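Local atomic coordinates of Non-reducing end alpha-L-arabinofuranosidase BoGH43B (Bacteroides ovatus, PDB entry 5JOZ), a protein that hydrolyses terminal non-reducing alpha-L-arabinofuranoside residues from the side branches of xyloglucan, converting its 'S' units to 'X' units. Residues 189-194 / 201-206; 220-225 / 281-286; 397-402 / 447-452; 387-392 / 438-443; 47-52 / 295-300. All blocks are in the same frame, centred on the assembly; numbering follows the deposited sequence.

Contact 1: residues 189-194 / 201-206; sequences IMSAEG and REVIQR
Strands 186-193 and 201-207 are the middle pair of one GH43 propeller blade, where Arg201, Glu193 and Ile189 bury the most surface. Glu193 and Arg201 form a hydrogen-bonded antiparallel pair, Glu193 N to Arg201 O spanning 3.0 Å. The extended Glu193 chain crosses Val203 at about a right angle, with CD 3.8 Å from Val203 CG2, while Leu170 N and Gly172 N grip its carboxylate. Glu193 OE1 is 4.3 Å from Arg201 NH2 but well out of the guanidinium plane, an attraction of charges alone. Ile189 CB packs on Gln205 CG at 4.1 Å, and a water joins Ile189 O, Ser191 OG and Gln205 NE2, which also donates to Ser168 O. Glu202, bent at chi2 (75°), lays CD 3.0 Å from Ser191 O while OE1 accepts from Ala239 N. An alanine here would lose the bond to Ala239 N and would probably loosen the packing of Ala192, beside the inferred proton donor Glu176. Held by two backbone N-H groups, Glu193 is likely to stay ionised.

Contact 2: residues 220-225 / 281-286; sequences NPVLSN and GWPKVG
The link between two neighbouring propeller blades passes here over an outermost strand: residues 220-225 follow strand 215-216 on the way to the next blade, and residues 281-286 carry that blade's edge strand, 283-284. A cis peptide bond precedes Pro221, and the Pro221 carbonyl is taken by the lysine of the strand. Lys284 leaves the backbone with CG anti to N, stays extended to CE and bends at chi4 (78°), which brings NZ within 2.8 Å of Pro221 O, in the plane of that carbonyl. The same NZ also donates to Val219 O, so the ammonium bridges two carbonyls of the link. In the five-bladed propeller of family 43, consecutive blades pack against each other around the axis, and here the backbone takes part: Val285 N donates to Val222 O over 3.1 Å, almost straight at 174° and again in the carbonyl plane. Replacing Lys284 by a methionine would probably loosen the link around the cis-proline, because both ammonium bonds would go. Leu223 has CG in the crowded position between N and the carbonyl carbon (chi1 48°), and crosses Val285 obliquely with CD2 3.8 Å from Val285 CG2, while Val222 CG2 lies 4.4 Å from Pro283 CG.

Contact 3: residues 397-402 / 447-452; sequences NHYDLL and YTFEIK
Tyr399 and Phe449 both hold CG anti to the carbonyl carbon (chi1 -55° and -59°), which sends their rings into the core between the two sheets of the concanavalin A-like beta-sandwich. Segments 397-402 and 447-452 belong to opposing sheets and run almost in the same direction, 10° apart, with axes 8.8 Å from each other at the closest point and no hydrogen bond across. The tip of Phe449, CZ, meets Tyr399 CB at 3.6 Å, the two side chains crossing at about a right angle. Two residues before Phe449, Tyr447 CD2 approaches the edge of the Tyr399 ring, near its plane, 3.8 Å from Tyr399 CE2. The two phenols end in polar partners outside the pair: Tyr399 OH reaches Ser464 O, and Tyr447 OH reaches Gln365 OE1. Leu401, with CG anti to the backbone N, slides past Phe449 in the opposite direction, its CB 4.0 Å from Phe449 CD2. Its two branches part: CD2 lies 3.9 Å from Glu450 O, and CD1 lies 4.2 Å from Ile451 CG2.

Contact 4: residues 387-392 / 438-443; sequences AGLVVR and LSITAT
Leu389 points from strand 389-392 into the core of the C-terminal beta-sandwich, facing strand 436-442 of the opposing sheet. The axes of segments 389-392 and 438-442 approach to 8.4 Å and run 29° apart, too far for backbone pairing, so the sheets meet through side chains, some of them touching backbone atoms. Along Leu389, CB comes first and meets the tip of Ile440, CD1, at 3.6 Å. CG stands anti to the carbonyl carbon (chi1 -56°), and from it the extended chain carries CD1 onward to the other strand. There CD1 settles 3.7 Å from Leu438 O and 3.9 Å from Ile440 CD1, with Leu438 CB also beside it at 4.1 Å. Leu389 and Ile440 thus slide past each other in opposite directions, the tip of Ile440 lying against the base of Leu389 while the tip of Leu389 passes on to Leu438. Ala374 of strand 370-377 adds to the packing around Leu389. The chain turns a corner at Gly388, where Leu438 CD1 presses on the backbone 3.5 Å from Gly388 CA. A CB on this residue would lie only 3.0 Å from Leu438 CD1, a clash. Beyond Leu389 toward Arg392, the same Ile440 CD1 is met obliquely by Val391 CG2 at 4.1 Å.

Contact 5: residues 47-52 / 295-300; sequences LVHWKL and YLFPNL
The backbone of residues 47-52 opens with Leu47 at positive phi (65°) and passes residues 295-300 at a distance, the Leu47 and Pro298 CA atoms being 7.4 Å apart, so the meeting is one of side chains. Val48 leads it: with CG2 anti to the carbonyl carbon, that methyl rests 3.7 Å from Phe297 CE1 and 4.0 Å from Pro298 CD. Its other methyl, CG1, sits over the centre of the His49 ring, 3.8 Å above the plane. Pro298 CD lies over one face of the Phe297 ring, offset toward the rim, and His49 CE1 comes to its edge. Deeper, Leu47 CG and Leu300 CD1 touch at 4.1 Å, both leucines also packing on Phe26. The segments join the approach to strand 51-55, the outer strand of the first propeller blade, to the chain just beyond strand 294-296. Apolar fit alone joins the two, while the polar backbone of the loop is satisfied locally, by Asp46, Ser44 and a weak bond from Trp50 NE1 to Leu47 O.

The five contacts fall into two groups, one in each domain. Contacts 1 and 2 lie in the five-bladed propeller, their centres 9 Å apart, and touch where Glu202 meets Val222 and Leu223 through its backbone. Contact 5 brackets both along the chain, and its centre is 20 Å from that of contact 2, which it touches through Tyr295 and Val285. Contacts 3 and 4 share both sheets of the C-terminal sandwich: their segments alternate in sequence, 387-392, 397-402, 438-443, 447-452, and their centres are 4 Å apart, forming one continuous core. Centres of contacts 1 and 3 are about 42 Å apart, so the inferred catalytic residues of the propeller lie far from this sandwich core.

Contact 1: residues 189-194 / 201-206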
# COMPACT_ATOMS: atom_id res chain seq x y z
N ILE A 189 7.76 21.35 12.22
CA ILE A 189 7.85 19.90 12.28
C ILE A 189 6.44 19.40 12.58
O ILE A 189 5.92 19.65 13.67
CB ILE A 189 8.84 19.42 13.36
CG1 ILE A 189 10.27 19.76 12.94
CG2 ILE A 189 8.70 17.91 13.60
CD1 ILE A 189 11.31 19.52 14.02
N MET A 190 5.83 18.73 11.61
CA MET A 190 4.51 18.14 11.75
C MET A 190 4.74 16.64 11.86
O MET A 190 5.54 16.08 11.11
CB MET A 190 3.65 18.48 10.53
CG MET A 190 2.17 18.12 10.66
SD MET A 190 1.22 18.43 9.15
CE MET A 190 1.89 17.18 8.06
N SER A 191 4.05 15.99 12.78
CA SER A 191 4.32 14.58 13.06
C SER A 191 3.08 13.86 13.55
O SER A 191 2.05 14.47 13.82
CB SER A 191 5.44 14.49 14.09
OG SER A 191 5.07 15.17 15.28
N ALA A 192 3.20 12.55 13.66
CA ALA A 192 2.13 11.67 14.10
C ALA A 192 2.45 11.10 15.48
O ALA A 192 3.62 10.87 15.80
CB ALA A 192 1.96 10.54 13.09
N GLU A 193 1.41 10.88 16.29
CA GLU A 193 1.51 10.31 17.65
C GLU A 193 0.23 9.56 17.99
O GLU A 193 -0.77 9.74 17.32
CB GLU A 193 1.64 11.41 18.72
CG GLU A 193 2.76 12.38 18.48
CD GLU A 193 3.00 13.35 19.61
OE1 GLU A 193 2.10 13.56 20.46
OE2 GLU A 193 4.11 13.91 19.62
N GLY A 194 0.27 8.76 19.05
CA GLY A 194 -0.90 8.01 19.53
C GLY A 194 -0.86 6.52 19.21
O GLY A 194 -1.34 5.72 20.00
N ARG A 201 -3.18 10.66 15.88
CA ARG A 201 -3.41 12.09 15.61
C ARG A 201 -2.17 12.73 14.99
O ARG A 201 -1.05 12.23 15.17
CB ARG A 201 -3.78 12.83 16.91
CG ARG A 201 -2.75 12.75 18.02
CD ARG A 201 -3.21 13.52 19.24
NE ARG A 201 -2.38 13.30 20.42
CZ ARG A 201 -2.36 12.18 21.15
NH1 ARG A 201 -3.12 11.13 20.84
NH2 ARG A 201 -1.56 12.11 22.21
N GLU A 202 -2.38 13.82 14.25
CA GLU A 202 -1.26 14.60 13.72
C GLU A 202 -1.10 15.82 14.61
O GLU A 202 -2.09 16.43 15.01
CB GLU A 202 -1.53 15.04 12.29
CG GLU A 202 -0.29 15.53 11.56
CD GLU A 202 0.67 14.42 11.13
OE1 GLU A 202 0.31 13.23 11.19
OE2 GLU A 202 1.78 14.76 10.69
N VAL A 203 0.15 16.15 14.93
CA VAL A 203 0.48 17.32 15.77
C VAL A 203 1.56 18.15 15.10
O VAL A 203 2.24 17.68 14.20
CB VAL A 203 0.91 16.91 17.21
CG1 VAL A 203 -0.16 16.06 17.87
CG2 VAL A 203 2.27 16.19 17.23
N ILE A 204 1.70 19.41 15.52
CA ILE A 204 2.71 20.29 14.91
C ILE A 204 3.40 21.19 15.94
O ILE A 204 2.88 21.44 17.03
CB ILE A 204 2.09 21.09 13.74
CG1 ILE A 204 3.18 21.66 12.81
CG2 ILE A 204 1.13 22.16 14.23
CD1 ILE A 204 2.65 22.18 11.49
N GLN A 205 4.61 21.62 15.60
CA GLN A 205 5.39 22.57 16.40
C GLN A 205 6.27 23.40 15.46
O GLN A 205 6.49 23.01 14.31
CB GLN A 205 6.25 21.82 17.42
CG GLN A 205 7.13 20.72 16.83
CD GLN A 205 7.81 19.88 17.89
OE1 GLN A 205 8.51 20.40 18.75
NE2 GLN A 205 7.60 18.57 17.84
N ARG A 206 6.77 24.53 15.95
CA ARG A 206 7.55 25.43 15.10
C ARG A 206 8.67 26.17 15.83
O ARG A 206 8.70 26.26 17.06
CB ARG A 206 6.61 26.43 14.41
CG ARG A 206 6.31 27.70 15.20
CD ARG A 206 5.13 28.45 14.62
NE ARG A 206 4.73 29.58 15.44
CZ ARG A 206 3.70 30.39 15.20
NH1 ARG A 206 2.91 30.21 14.14
NH2 ARG A 206 3.44 31.39 16.04
O HOH W 1 5.70 17.71 15.60

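Contact 2: residues 220-225 / 281-286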
# COMPACT_ATOMS: atom_id res chain seq x y z
N ASN A 220 -3.22 22.08 18.63
CA ASN A 220 -3.05 20.64 18.45
C ASN A 220 -4.31 19.88 18.90
O ASN A 220 -4.96 20.31 19.85
CB ASN A 220 -1.81 20.13 19.18
CG ASN A 220 -0.55 20.24 18.34
OD1 ASN A 220 -0.61 20.25 17.11
ND2 ASN A 220 0.61 20.33 18.99
N PRO A 221 -4.68 18.79 18.22
CA PRO A 221 -4.00 18.24 17.06
C PRO A 221 -4.41 18.89 15.73
O PRO A 221 -5.45 19.56 15.64
CB PRO A 221 -4.46 16.79 17.07
CG PRO A 221 -5.84 16.85 17.61
CD PRO A 221 -5.92 18.05 18.51
N VAL A 222 -3.60 18.65 14.70
CA VAL A 222 -3.85 19.18 13.37
C VAL A 222 -5.01 18.41 12.72
O VAL A 222 -5.93 19.01 12.14
CB VAL A 222 -2.58 19.10 12.50
CG1 VAL A 222 -2.88 19.45 11.05
CG2 VAL A 222 -1.51 20.03 13.08
N LEU A 223 -4.95 17.09 12.80
CA LEU A 223 -6.06 16.25 12.35
C LEU A 223 -6.10 14.97 13.18
O LEU A 223 -5.06 14.43 13.55
CB LEU A 223 -5.99 15.96 10.84
CG LEU A 223 -4.65 15.49 10.27
CD1 LEU A 223 -4.47 13.98 10.31
CD2 LEU A 223 -4.53 15.96 8.83
N SER A 224 -7.32 14.58 13.54
CA SER A 224 -7.60 13.34 14.25
C SER A 224 -9.09 13.08 14.32
O SER A 224 -9.87 14.02 14.44
CB SER A 224 -7.08 13.39 15.68
OG SER A 224 -7.35 12.15 16.32
N ASN A 225 -9.48 11.80 14.25
CA ASN A 225 -10.86 11.34 14.51
C ASN A 225 -11.02 10.64 15.88
O ASN A 225 -12.03 10.00 16.15
CB ASN A 225 -11.34 10.44 13.36
CG ASN A 225 -11.56 11.23 12.09
OD1 ASN A 225 -10.96 12.28 11.91
ND2 ASN A 225 -12.43 10.73 11.21
N GLY A 281 -0.71 31.83 12.75
CA GLY A 281 0.12 30.98 11.89
C GLY A 281 0.16 29.51 12.30
O GLY A 281 1.19 28.87 12.16
N TRP A 282 -0.98 28.98 12.77
CA TRP A 282 -1.08 27.57 13.16
C TRP A 282 -2.15 26.85 12.32
O TRP A 282 -3.27 27.35 12.18
CB TRP A 282 -1.42 27.44 14.65
CG TRP A 282 -0.33 27.91 15.57
CD1 TRP A 282 -0.34 29.03 16.34
CD2 TRP A 282 0.93 27.26 15.83
NE1 TRP A 282 0.82 29.14 17.05
CE2 TRP A 282 1.62 28.06 16.77
CE3 TRP A 282 1.54 26.09 15.35
CZ2 TRP A 282 2.89 27.73 17.25
CZ3 TRP A 282 2.81 25.76 15.83
CH2 TRP A 282 3.47 26.57 16.78
N PRO A 283 -1.81 25.68 11.76
CA PRO A 283 -2.73 24.99 10.86
C PRO A 283 -3.69 24.03 11.58
O PRO A 283 -3.34 23.45 12.61
CB PRO A 283 -1.78 24.20 9.97
CG PRO A 283 -0.70 23.80 10.92
CD PRO A 283 -0.59 24.88 11.96
N LYS A 284 -4.90 23.88 11.03
CA LYS A 284 -5.82 22.86 11.51
C LYS A 284 -6.82 22.46 10.43
O LYS A 284 -7.23 23.30 9.62
CB LYS A 284 -6.56 23.35 12.76
CG LYS A 284 -7.27 22.25 13.55
CD LYS A 284 -8.08 22.81 14.71
CE LYS A 284 -8.59 21.72 15.66
NZ LYS A 284 -7.58 21.18 16.61
N VAL A 285 -7.22 21.19 10.42
CA VAL A 285 -8.30 20.74 9.55
C VAL A 285 -9.62 21.05 10.25
O VAL A 285 -9.89 20.48 11.30
CB VAL A 285 -8.18 19.22 9.26
CG1 VAL A 285 -9.42 18.69 8.55
CG2 VAL A 285 -6.91 18.95 8.46
N GLY A 286 -10.42 21.95 9.69
CA GLY A 286 -11.73 22.29 10.26
C GLY A 286 -11.63 22.96 11.63
O GLY A 286 -10.59 23.52 11.99

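Contact 3: residues 397-402 / 447-452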
# COMPACT_ATOMS: atom_id res chain seq x y z
N ASN A 397 -2.33 -16.19 7.05
CA ASN A 397 -3.77 -15.92 7.01
C ASN A 397 -4.23 -15.60 5.58
O ASN A 397 -3.93 -14.53 5.04
CB ASN A 397 -4.12 -14.78 7.97
CG ASN A 397 -3.99 -15.20 9.44
OD1 ASN A 397 -4.93 -15.72 10.04
ND2 ASN A 397 -2.82 -14.95 10.02
N HIS A 398 -4.93 -16.55 4.98
CA HIS A 398 -5.32 -16.46 3.58
C HIS A 398 -6.33 -17.52 3.22
O HIS A 398 -6.27 -18.64 3.74
CB HIS A 398 -4.09 -16.63 2.67
CG HIS A 398 -3.32 -17.90 2.92
ND1 HIS A 398 -3.57 -19.06 2.22
CD2 HIS A 398 -2.32 -18.19 3.78
CE1 HIS A 398 -2.75 -20.01 2.64
NE2 HIS A 398 -1.98 -19.50 3.58
N TYR A 399 -7.25 -17.18 2.31
CA TYR A 399 -8.26 -18.11 1.82
C TYR A 399 -7.91 -18.50 0.40
O TYR A 399 -7.74 -17.63 -0.44
CB TYR A 399 -9.64 -17.47 1.83
CG TYR A 399 -10.08 -16.91 3.18
CD1 TYR A 399 -9.93 -17.65 4.35
CD2 TYR A 399 -10.67 -15.65 3.27
CE1 TYR A 399 -10.34 -17.15 5.57
CE2 TYR A 399 -11.09 -15.13 4.49
CZ TYR A 399 -10.93 -15.89 5.64
OH TYR A 399 -11.36 -15.40 6.85
N ASP A 400 -7.85 -19.80 0.12
CA ASP A 400 -7.35 -20.32 -1.15
C ASP A 400 -8.45 -20.99 -1.96
O ASP A 400 -8.94 -22.06 -1.58
CB ASP A 400 -6.25 -21.34 -0.88
CG ASP A 400 -5.01 -20.75 -0.24
OD1 ASP A 400 -4.87 -19.50 -0.18
OD2 ASP A 400 -4.16 -21.54 0.21
N LEU A 401 -8.82 -20.40 -3.09
CA LEU A 401 -9.78 -21.00 -4.00
C LEU A 401 -9.01 -21.65 -5.14
O LEU A 401 -8.71 -21.00 -6.15
CB LEU A 401 -10.79 -19.97 -4.49
CG LEU A 401 -11.79 -20.45 -5.55
CD1 LEU A 401 -12.61 -21.62 -5.04
CD2 LEU A 401 -12.68 -19.30 -6.00
N LEU A 402 -8.69 -22.94 -4.98
CA LEU A 402 -7.74 -23.64 -5.87
C LEU A 402 -8.30 -24.85 -6.59
O LEU A 402 -9.22 -25.50 -6.10
CB LEU A 402 -6.52 -24.09 -5.06
CG LEU A 402 -5.86 -23.02 -4.19
CD1 LEU A 402 -4.74 -23.63 -3.36
CD2 LEU A 402 -5.34 -21.86 -5.02
N TYR A 447 -16.71 -13.05 2.34
CA TYR A 447 -16.26 -13.47 1.03
C TYR A 447 -17.04 -14.71 0.71
O TYR A 447 -17.17 -15.58 1.58
CB TYR A 447 -14.79 -13.85 1.07
CG TYR A 447 -13.84 -12.72 1.33
CD1 TYR A 447 -13.58 -11.78 0.35
CD2 TYR A 447 -13.17 -12.61 2.54
CE1 TYR A 447 -12.68 -10.75 0.56
CE2 TYR A 447 -12.27 -11.58 2.77
CZ TYR A 447 -12.03 -10.65 1.78
OH TYR A 447 -11.16 -9.62 2.00
N THR A 448 -17.54 -14.79 -0.52
CA THR A 448 -18.20 -15.99 -1.03
C THR A 448 -17.42 -16.49 -2.25
O THR A 448 -17.03 -15.70 -3.10
CB THR A 448 -19.67 -15.72 -1.38
OG1 THR A 448 -20.32 -15.18 -0.22
CG2 THR A 448 -20.40 -17.01 -1.80
N PHE A 449 -17.19 -17.81 -2.29
CA PHE A 449 -16.33 -18.46 -3.28
C PHE A 449 -17.16 -19.37 -4.20
O PHE A 449 -17.89 -20.24 -3.71
CB PHE A 449 -15.28 -19.30 -2.55
CG PHE A 449 -14.42 -18.50 -1.62
CD1 PHE A 449 -14.79 -18.32 -0.29
CD2 PHE A 449 -13.23 -17.92 -2.08
CE1 PHE A 449 -13.99 -17.57 0.57
CE2 PHE A 449 -12.43 -17.17 -1.22
CZ PHE A 449 -12.81 -16.99 0.10
N GLU A 450 -17.02 -19.17 -5.52
CA GLU A 450 -17.87 -19.81 -6.54
C GLU A 450 -17.03 -20.37 -7.70
O GLU A 450 -15.96 -19.84 -8.00
CB GLU A 450 -18.90 -18.82 -7.09
CG GLU A 450 -19.76 -18.10 -6.03
CD GLU A 450 -19.27 -16.69 -5.62
OE1 GLU A 450 -18.09 -16.33 -5.88
OE2 GLU A 450 -20.07 -15.93 -5.03
N ILE A 451 -17.54 -21.42 -8.35
CA ILE A 451 -16.89 -22.06 -9.49
C ILE A 451 -17.87 -22.33 -10.63
O ILE A 451 -19.06 -22.52 -10.41
CB ILE A 451 -16.19 -23.38 -9.07
CG1 ILE A 451 -17.23 -24.41 -8.57
CG2 ILE A 451 -15.14 -23.10 -8.00
CD1 ILE A 451 -16.66 -25.67 -7.97
N LYS A 452 -17.35 -22.31 -11.85
CA LYS A 452 -18.11 -22.69 -13.05
C LYS A 452 -17.23 -23.45 -14.07
O LYS A 452 -16.13 -23.02 -14.42
CB LYS A 452 -18.77 -21.47 -13.71
CG LYS A 452 -19.62 -21.84 -14.92
CD LYS A 452 -20.42 -20.68 -15.48
CE LYS A 452 -21.51 -21.18 -16.41
NZ LYS A 452 -22.33 -20.06 -16.95

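Contact 4: residues 387-392 / 438-443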
# COMPACT_ATOMS: atom_id res chain seq x y z
N ALA A 387 -3.56 -24.47 -8.13
CA ALA A 387 -3.55 -23.14 -8.71
C ALA A 387 -4.96 -22.57 -8.71
O ALA A 387 -5.94 -23.32 -8.82
CB ALA A 387 -2.99 -23.17 -10.13
N GLY A 388 -5.06 -21.25 -8.60
CA GLY A 388 -6.34 -20.59 -8.55
C GLY A 388 -6.20 -19.19 -8.02
O GLY A 388 -5.23 -18.50 -8.35
N LEU A 389 -7.17 -18.77 -7.20
CA LEU A 389 -7.22 -17.45 -6.60
C LEU A 389 -7.04 -17.51 -5.10
O LEU A 389 -7.45 -18.48 -4.46
CB LEU A 389 -8.54 -16.75 -6.91
CG LEU A 389 -8.89 -16.62 -8.39
CD1 LEU A 389 -10.20 -15.87 -8.55
CD2 LEU A 389 -7.77 -15.95 -9.19
N VAL A 390 -6.42 -16.47 -4.54
CA VAL A 390 -6.17 -16.38 -3.11
C VAL A 390 -6.56 -15.01 -2.57
O VAL A 390 -6.28 -13.98 -3.20
CB VAL A 390 -4.68 -16.69 -2.79
CG1 VAL A 390 -4.37 -16.47 -1.31
CG2 VAL A 390 -4.36 -18.12 -3.20
N VAL A 391 -7.21 -15.02 -1.41
CA VAL A 391 -7.43 -13.84 -0.59
C VAL A 391 -6.31 -13.91 0.44
O VAL A 391 -6.31 -14.79 1.30
CB VAL A 391 -8.81 -13.87 0.10
CG1 VAL A 391 -9.04 -12.62 0.93
CG2 VAL A 391 -9.92 -14.02 -0.93
N ARG A 392 -5.34 -13.01 0.32
CA ARG A 392 -4.18 -13.00 1.20
C ARG A 392 -4.30 -11.84 2.15
O ARG A 392 -4.56 -10.73 1.71
CB ARG A 392 -2.89 -12.85 0.40
CG ARG A 392 -1.65 -12.42 1.20
CD ARG A 392 -0.48 -12.33 0.25
NE ARG A 392 0.76 -11.89 0.89
CZ ARG A 392 1.57 -12.66 1.60
NH1 ARG A 392 1.32 -13.96 1.78
NH2 ARG A 392 2.67 -12.12 2.13
N LEU A 438 -13.08 -19.34 -11.79
CA LEU A 438 -13.04 -19.24 -10.34
C LEU A 438 -13.45 -17.84 -9.99
O LEU A 438 -13.03 -16.89 -10.63
CB LEU A 438 -11.64 -19.49 -9.83
CG LEU A 438 -11.06 -20.88 -10.04
CD1 LEU A 438 -9.66 -20.90 -9.46
CD2 LEU A 438 -11.91 -21.97 -9.40
N SER A 439 -14.25 -17.71 -8.94
CA SER A 439 -14.93 -16.46 -8.65
C SER A 439 -14.94 -16.20 -7.13
O SER A 439 -15.17 -17.11 -6.33
CB SER A 439 -16.33 -16.51 -9.24
OG SER A 439 -16.80 -15.23 -9.59
N ILE A 440 -14.62 -14.96 -6.74
CA ILE A 440 -14.69 -14.52 -5.35
C ILE A 440 -15.49 -13.24 -5.33
O ILE A 440 -15.16 -12.30 -6.03
CB ILE A 440 -13.30 -14.20 -4.76
CG1 ILE A 440 -12.40 -15.43 -4.82
CG2 ILE A 440 -13.44 -13.68 -3.32
CD1 ILE A 440 -10.93 -15.09 -4.75
N THR A 441 -16.55 -13.23 -4.53
CA THR A 441 -17.39 -12.06 -4.36
C THR A 441 -17.28 -11.63 -2.90
O THR A 441 -17.06 -12.46 -2.01
CB THR A 441 -18.86 -12.32 -4.76
OG1 THR A 441 -19.50 -13.14 -3.78
CG2 THR A 441 -18.94 -12.99 -6.12
N ALA A 442 -17.43 -10.33 -2.67
CA ALA A 442 -17.16 -9.76 -1.36
C ALA A 442 -18.22 -8.78 -0.92
O ALA A 442 -18.77 -8.04 -1.73
CB ALA A 442 -15.80 -9.10 -1.35
N THR A 443 -18.53 -8.83 0.37
CA THR A 443 -19.25 -7.77 1.09
C THR A 443 -18.35 -7.35 2.23
O THR A 443 -17.30 -7.97 2.44
CB THR A 443 -20.57 -8.29 1.69
OG1 THR A 443 -20.28 -9.21 2.75
CG2 THR A 443 -21.43 -8.97 0.64

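Contact 5: residues 47-52 / 295-300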
# COMPACT_ATOMS: atom_id res chain seq x y z
N LEU A 47 -5.96 16.65 -7.06
CA LEU A 47 -5.85 16.00 -5.72
C LEU A 47 -6.86 14.89 -5.40
O LEU A 47 -6.73 14.22 -4.37
CB LEU A 47 -5.85 17.01 -4.56
CG LEU A 47 -4.67 17.97 -4.43
CD1 LEU A 47 -4.92 18.88 -3.25
CD2 LEU A 47 -3.36 17.22 -4.23
N VAL A 48 -7.84 14.68 -6.29
CA VAL A 48 -8.98 13.81 -6.02
C VAL A 48 -8.92 12.55 -6.86
O VAL A 48 -9.11 11.45 -6.34
CB VAL A 48 -10.30 14.57 -6.26
CG1 VAL A 48 -11.50 13.63 -6.21
CG2 VAL A 48 -10.46 15.67 -5.21
N HIS A 49 -8.69 12.70 -8.16
CA HIS A 49 -8.64 11.59 -9.09
C HIS A 49 -7.18 11.22 -9.36
O HIS A 49 -6.39 12.01 -9.87
CB HIS A 49 -9.37 11.97 -10.37
CG HIS A 49 -10.81 12.29 -10.15
ND1 HIS A 49 -11.30 13.58 -10.14
CD2 HIS A 49 -11.88 11.49 -9.91
CE1 HIS A 49 -12.60 13.56 -9.91
NE2 HIS A 49 -12.97 12.30 -9.76
N TRP A 50 -6.85 9.99 -9.01
CA TRP A 50 -5.48 9.50 -9.03
C TRP A 50 -5.32 8.37 -10.03
O TRP A 50 -6.22 7.54 -10.18
CB TRP A 50 -5.07 9.08 -7.62
CG TRP A 50 -4.99 10.26 -6.68
CD1 TRP A 50 -6.00 10.77 -5.93
CD2 TRP A 50 -3.86 11.10 -6.45
NE1 TRP A 50 -5.56 11.87 -5.22
CE2 TRP A 50 -4.25 12.09 -5.53
CE3 TRP A 50 -2.54 11.10 -6.93
CZ2 TRP A 50 -3.37 13.08 -5.08
CZ3 TRP A 50 -1.66 12.07 -6.46
CH2 TRP A 50 -2.08 13.05 -5.55
N LYS A 51 -4.18 8.36 -10.71
CA LYS A 51 -3.83 7.33 -11.67
C LYS A 51 -2.45 6.80 -11.33
O LYS A 51 -1.52 7.58 -11.10
CB LYS A 51 -3.80 7.91 -13.09
CG LYS A 51 -3.41 6.92 -14.19
CD LYS A 51 -3.67 7.46 -15.59
CE LYS A 51 -4.26 6.41 -16.52
NZ LYS A 51 -3.22 5.51 -17.08
N LEU A 52 -2.32 5.47 -11.34
CA LEU A 52 -1.05 4.81 -11.07
C LEU A 52 -0.19 4.94 -12.31
O LEU A 52 -0.66 4.62 -13.41
CB LEU A 52 -1.30 3.33 -10.74
CG LEU A 52 -0.13 2.43 -10.39
CD1 LEU A 52 0.61 2.93 -9.15
CD2 LEU A 52 -0.64 1.01 -10.18
N TYR A 295 -16.09 16.77 1.14
CA TYR A 295 -15.65 18.17 1.24
C TYR A 295 -15.92 18.86 -0.07
O TYR A 295 -16.02 18.21 -1.11
CB TYR A 295 -14.12 18.29 1.49
CG TYR A 295 -13.63 18.00 2.87
CD1 TYR A 295 -13.76 18.93 3.89
CD2 TYR A 295 -12.98 16.80 3.16
CE1 TYR A 295 -13.30 18.68 5.17
CE2 TYR A 295 -12.52 16.53 4.44
CZ TYR A 295 -12.67 17.46 5.44
OH TYR A 295 -12.21 17.18 6.71
N LEU A 296 -15.98 20.18 -0.01
CA LEU A 296 -15.90 21.01 -1.19
C LEU A 296 -14.57 20.72 -1.93
O LEU A 296 -13.51 20.48 -1.30
CB LEU A 296 -15.98 22.49 -0.81
CG LEU A 296 -17.29 23.01 -0.18
CD1 LEU A 296 -17.06 24.36 0.49
CD2 LEU A 296 -18.40 23.11 -1.22
N PHE A 297 -14.65 20.78 -3.26
CA PHE A 297 -13.57 20.40 -4.15
C PHE A 297 -12.41 21.40 -4.00
O PHE A 297 -12.65 22.58 -3.74
CB PHE A 297 -14.09 20.41 -5.60
CG PHE A 297 -13.37 19.47 -6.52
CD1 PHE A 297 -13.67 18.11 -6.52
CD2 PHE A 297 -12.43 19.95 -7.43
CE1 PHE A 297 -13.02 17.24 -7.36
CE2 PHE A 297 -11.77 19.08 -8.28
CZ PHE A 297 -12.07 17.72 -8.26
N PRO A 298 -11.15 20.93 -4.13
CA PRO A 298 -10.02 21.87 -4.19
C PRO A 298 -10.17 22.94 -5.27
O PRO A 298 -10.92 22.73 -6.22
CB PRO A 298 -8.84 20.95 -4.53
CG PRO A 298 -9.19 19.67 -3.90
CD PRO A 298 -10.68 19.54 -4.09
N ASN A 299 -9.47 24.06 -5.13
CA ASN A 299 -9.50 25.08 -6.16
C ASN A 299 -8.57 24.71 -7.32
O ASN A 299 -7.53 25.31 -7.53
CB ASN A 299 -9.15 26.45 -5.57
CG ASN A 299 -9.57 27.59 -6.49
OD1 ASN A 299 -10.27 27.39 -7.49
ND2 ASN A 299 -9.13 28.79 -6.16
N LEU A 300 -8.99 23.71 -8.08
CA LEU A 300 -8.24 23.12 -9.17
C LEU A 300 -9.27 22.62 -10.17
O LEU A 300 -10.36 22.21 -9.75
CB LEU A 300 -7.42 21.92 -8.69
CG LEU A 300 -6.25 22.14 -7.72
CD1 LEU A 300 -5.81 20.83 -7.09
CD2 LEU A 300 -5.09 22.81 -8.44